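Local coordinates for protein kcn28 (Kitasatospora, PDB 6J31) that is of unknown function but has the two-domain GT-B fold, with a C-terminal domain like that of erythromycin biosynthesis protein CIII, at residues 203-215 against 377-389. Numbering follows the deposited sequence.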
# COMPACT_ATOMS: atom_id res chain seq x y z
N LYS A 203 13.06 -16.26 -7.33
CA LYS A 203 14.16 -16.63 -6.44
C LYS A 203 14.44 -15.51 -5.46
O LYS A 203 14.88 -15.76 -4.33
CB LYS A 203 15.41 -16.92 -7.27
CG LYS A 203 15.43 -18.26 -7.96
CD LYS A 203 16.78 -18.47 -8.61
CE LYS A 203 17.05 -17.33 -9.59
NZ LYS A 203 18.43 -17.35 -10.12
N ARG A 204 14.19 -14.27 -5.87
CA ARG A 204 14.43 -13.07 -5.10
C ARG A 204 13.17 -12.49 -4.46
O ARG A 204 13.21 -12.10 -3.29
CB ARG A 204 15.08 -12.02 -6.01
CG ARG A 204 15.50 -10.75 -5.32
CD ARG A 204 16.04 -9.75 -6.34
NE ARG A 204 17.20 -10.26 -7.05
CZ ARG A 204 18.45 -10.13 -6.63
NH1 ARG A 204 18.71 -9.50 -5.49
NH2 ARG A 204 19.45 -10.63 -7.35
N PHE A 205 12.07 -12.44 -5.20
CA PHE A 205 10.81 -11.88 -4.72
C PHE A 205 9.82 -13.01 -4.46
O PHE A 205 9.68 -13.91 -5.30
CB PHE A 205 10.21 -10.90 -5.74
CG PHE A 205 11.07 -9.70 -6.04
CD1 PHE A 205 10.93 -8.53 -5.30
CD2 PHE A 205 11.99 -9.72 -7.07
CE1 PHE A 205 11.71 -7.42 -5.58
CE2 PHE A 205 12.77 -8.61 -7.36
CZ PHE A 205 12.64 -7.46 -6.61
N THR A 206 9.14 -12.98 -3.32
CA THR A 206 8.10 -13.95 -3.00
C THR A 206 6.76 -13.22 -2.91
O THR A 206 6.62 -12.29 -2.11
CB THR A 206 8.39 -14.69 -1.70
OG1 THR A 206 9.59 -15.46 -1.84
CG2 THR A 206 7.24 -15.63 -1.35
N PHE A 207 5.79 -13.67 -3.70
CA PHE A 207 4.45 -13.10 -3.65
C PHE A 207 3.70 -13.73 -2.48
O PHE A 207 3.39 -14.92 -2.50
CB PHE A 207 3.72 -13.31 -4.97
CG PHE A 207 4.33 -12.57 -6.12
CD1 PHE A 207 4.28 -11.18 -6.16
CD2 PHE A 207 4.95 -13.24 -7.16
CE1 PHE A 207 4.85 -10.48 -7.21
CE2 PHE A 207 5.51 -12.55 -8.22
CZ PHE A 207 5.46 -11.17 -8.24
N ILE A 208 3.44 -12.93 -1.45
CA ILE A 208 2.88 -13.44 -0.21
C ILE A 208 1.37 -13.23 -0.18
O ILE A 208 0.63 -14.02 0.42
CB ILE A 208 3.56 -12.76 1.00
CG1 ILE A 208 5.02 -13.20 1.08
CG2 ILE A 208 2.84 -13.08 2.30
CD1 ILE A 208 5.20 -14.64 1.51
N GLY A 209 0.90 -12.19 -0.86
CA GLY A 209 -0.45 -11.73 -0.66
C GLY A 209 -0.52 -10.95 0.64
O GLY A 209 0.48 -10.75 1.32
N PRO A 210 -1.72 -10.50 1.00
CA PRO A 210 -1.87 -9.72 2.23
C PRO A 210 -1.59 -10.56 3.47
O PRO A 210 -1.82 -11.77 3.49
CB PRO A 210 -3.33 -9.27 2.19
CG PRO A 210 -4.01 -10.32 1.37
CD PRO A 210 -3.00 -10.70 0.32
N CYS A 211 -1.09 -9.89 4.50
CA CYS A 211 -0.84 -10.53 5.78
C CYS A 211 -1.99 -10.15 6.70
O CYS A 211 -2.06 -9.03 7.21
CB CYS A 211 0.52 -10.12 6.32
SG CYS A 211 1.88 -10.84 5.35
N LEU A 212 -2.91 -11.09 6.89
CA LEU A 212 -4.12 -10.89 7.67
C LEU A 212 -3.99 -11.60 9.01
O LEU A 212 -3.19 -12.52 9.17
CB LEU A 212 -5.35 -11.43 6.92
CG LEU A 212 -5.51 -11.02 5.45
CD1 LEU A 212 -6.70 -11.75 4.84
CD2 LEU A 212 -5.67 -9.51 5.31
N GLY A 213 -4.78 -11.15 9.98
CA GLY A 213 -4.77 -11.77 11.29
C GLY A 213 -6.03 -11.44 12.06
O GLY A 213 -5.99 -10.74 13.08
N ARG A 214 -7.16 -11.93 11.55
CA ARG A 214 -8.48 -11.90 12.18
C ARG A 214 -9.08 -10.51 12.10
O ARG A 214 -8.35 -9.51 12.02
CB ARG A 214 -8.43 -12.42 13.62
CG ARG A 214 -8.86 -13.90 13.73
CD ARG A 214 -8.81 -14.64 12.37
NE ARG A 214 -10.13 -15.03 11.87
CZ ARG A 214 -10.82 -14.37 10.95
NH1 ARG A 214 -10.32 -13.26 10.41
NH2 ARG A 214 -12.01 -14.81 10.56
N ARG A 215 -10.41 -10.44 12.12
CA ARG A 215 -11.11 -9.19 11.84
C ARG A 215 -10.73 -8.10 12.85
O ARG A 215 -10.63 -8.35 14.05
CB ARG A 215 -12.62 -9.41 11.85
CG ARG A 215 -13.39 -8.23 11.30
CD ARG A 215 -14.89 -8.39 11.43
NE ARG A 215 -15.56 -7.10 11.38
CZ ARG A 215 -16.05 -6.47 12.44
NH1 ARG A 215 -16.63 -5.29 12.30
NH2 ARG A 215 -15.96 -7.02 13.64
N LEU A 377 -6.55 -15.55 -3.87
CA LEU A 377 -5.90 -14.59 -2.99
C LEU A 377 -5.25 -15.28 -1.79
O LEU A 377 -4.07 -15.07 -1.50
CB LEU A 377 -6.91 -13.53 -2.55
CG LEU A 377 -6.42 -12.08 -2.47
CD1 LEU A 377 -7.31 -11.20 -1.60
CD2 LEU A 377 -5.01 -12.00 -2.02
N ARG A 378 -6.01 -16.13 -1.09
CA ARG A 378 -5.47 -16.74 0.12
C ARG A 378 -4.35 -17.73 -0.18
O ARG A 378 -3.50 -17.97 0.68
CB ARG A 378 -6.58 -17.44 0.93
CG ARG A 378 -6.75 -18.95 0.65
CD ARG A 378 -7.83 -19.26 -0.36
NE ARG A 378 -9.17 -18.90 0.11
CZ ARG A 378 -10.16 -19.76 0.31
NH1 ARG A 378 -9.96 -21.06 0.12
NH2 ARG A 378 -11.34 -19.33 0.73
N ALA A 379 -4.32 -18.28 -1.39
CA ALA A 379 -3.39 -19.35 -1.76
C ALA A 379 -1.94 -18.90 -1.84
O ALA A 379 -1.07 -19.74 -2.08
CB ALA A 379 -3.81 -19.96 -3.09
N HIS A 380 -1.65 -17.61 -1.66
CA HIS A 380 -0.28 -17.12 -1.75
C HIS A 380 0.51 -17.33 -0.46
O HIS A 380 1.73 -17.12 -0.46
CB HIS A 380 -0.28 -15.65 -2.14
CG HIS A 380 -0.43 -15.43 -3.61
ND1 HIS A 380 -1.65 -15.41 -4.24
CD2 HIS A 380 0.50 -15.23 -4.58
CE1 HIS A 380 -1.48 -15.21 -5.54
NE2 HIS A 380 -0.18 -15.10 -5.77
N GLY A 381 -0.14 -17.75 0.63
CA GLY A 381 0.57 -18.11 1.84
C GLY A 381 0.34 -17.18 3.02
O GLY A 381 0.27 -17.64 4.16
N GLY A 382 0.22 -15.88 2.76
CA GLY A 382 -0.13 -14.89 3.76
C GLY A 382 0.86 -14.83 4.92
O GLY A 382 2.06 -15.08 4.79
N THR A 383 0.30 -14.52 6.10
CA THR A 383 1.11 -14.23 7.29
C THR A 383 2.00 -15.40 7.66
O THR A 383 3.20 -15.23 7.94
CB THR A 383 0.19 -13.87 8.46
OG1 THR A 383 -0.57 -12.71 8.13
CG2 THR A 383 1.00 -13.62 9.71
N MET A 384 1.44 -16.61 7.68
CA MET A 384 2.20 -17.76 8.16
C MET A 384 3.36 -18.08 7.23
O MET A 384 4.46 -18.41 7.69
CB MET A 384 1.28 -18.97 8.31
CG MET A 384 0.13 -18.74 9.28
SD MET A 384 0.67 -18.37 10.96
CE MET A 384 -0.82 -17.63 11.62
N ARG A 385 3.16 -17.98 5.91
CA ARG A 385 4.27 -18.23 5.00
C ARG A 385 5.34 -17.16 5.13
O ARG A 385 6.54 -17.47 5.11
CB ARG A 385 3.77 -18.33 3.56
CG ARG A 385 4.86 -18.78 2.60
CD ARG A 385 4.46 -18.67 1.15
NE ARG A 385 5.56 -19.10 0.28
CZ ARG A 385 5.56 -18.99 -1.04
NH1 ARG A 385 4.51 -18.47 -1.67
NH2 ARG A 385 6.61 -19.40 -1.74
N ALA A 386 4.93 -15.89 5.27
CA ALA A 386 5.90 -14.81 5.43
C ALA A 386 6.73 -14.99 6.70
O ALA A 386 7.95 -14.84 6.68
CB ALA A 386 5.19 -13.47 5.44
N ALA A 387 6.07 -15.34 7.80
CA ALA A 387 6.80 -15.58 9.04
C ALA A 387 7.75 -16.77 8.91
O ALA A 387 8.88 -16.73 9.40
CB ALA A 387 5.82 -15.79 10.20
N ASP A 388 7.30 -17.84 8.24
CA ASP A 388 8.17 -19.00 8.05
C ASP A 388 9.41 -18.65 7.24
O ASP A 388 10.51 -19.11 7.54
CB ASP A 388 7.40 -20.14 7.39
CG ASP A 388 6.32 -20.72 8.28
OD1 ASP A 388 6.30 -20.39 9.49
OD2 ASP A 388 5.49 -21.50 7.77
N LEU A 389 9.24 -17.83 6.19
CA LEU A 389 10.39 -17.44 5.38
C LEU A 389 11.37 -16.58 6.17
O LEU A 389 12.59 -16.72 6.00
CB LEU A 389 9.91 -16.70 4.13
CG LEU A 389 9.26 -17.59 3.08
CD1 LEU A 389 8.83 -16.77 1.87
CD2 LEU A 389 10.21 -18.70 2.67
O HOH W 1 3.96 -16.95 -4.48
O HOH W 2 -2.70 -13.89 5.91
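Thr206 meets two side chains of helix 382-389 through one methyl: its CG2 lies 3.7 Å above the plane of the Arg385 guanidinium, over its centre, and tip to tip with Leu389 CD1. Arg385 gets there by being stretched out, with CG anti to its backbone N (chi1 -172°) and the chain extended as far as NE. At the edge of the same guanidinium, in its plane, His380 O takes a weak bond from NH1. NH1 also donates to water 1, which in turn donates to Phe207 O at 2.9 Å. These two contacts limit the rotation of the group while the methyl covers one face. His380 turns its ring edge to the same Phe207 O, and its CD2 packs 3.8 Å from Phe207 CB.

Beyond the strand, Ile208 is held through both its backbone carbonyl and its side chain. Its carbonyl O accepts from Gly382 N (3.0 Å, N-H...O 151°), the donor tilted 17° from the carbonyl plane, and its CG2 touches Ala386 CB. Cys211 SG rests against Ala386 CB as well. Thr383 OG1, placed beside its own backbone N, is turned to Leu212 O and donates to it at 2.8 Å. Water 2 bridges Thr383 N to Leu212 N, accepting from both, which gives the backbone N-H of Thr383 a partner. Pro210 CD lies 3.3 Å from Leu377 CD2, closer than usual for two carbons, the side chains meeting at a slant.

Strand 205-207 is an outermost strand of the seven-stranded parallel sheet, hydrogen-bonded to strand 185-187, and Ala386 also touches Leu24 of helix 22-30. The contact therefore joins the C-terminal helix, after the turn through the positive-phi Gly381, to the N-terminal domain where the chain probably begins its passage to the second sheet, the crossing back of the chain characteristic of the GT-B fold.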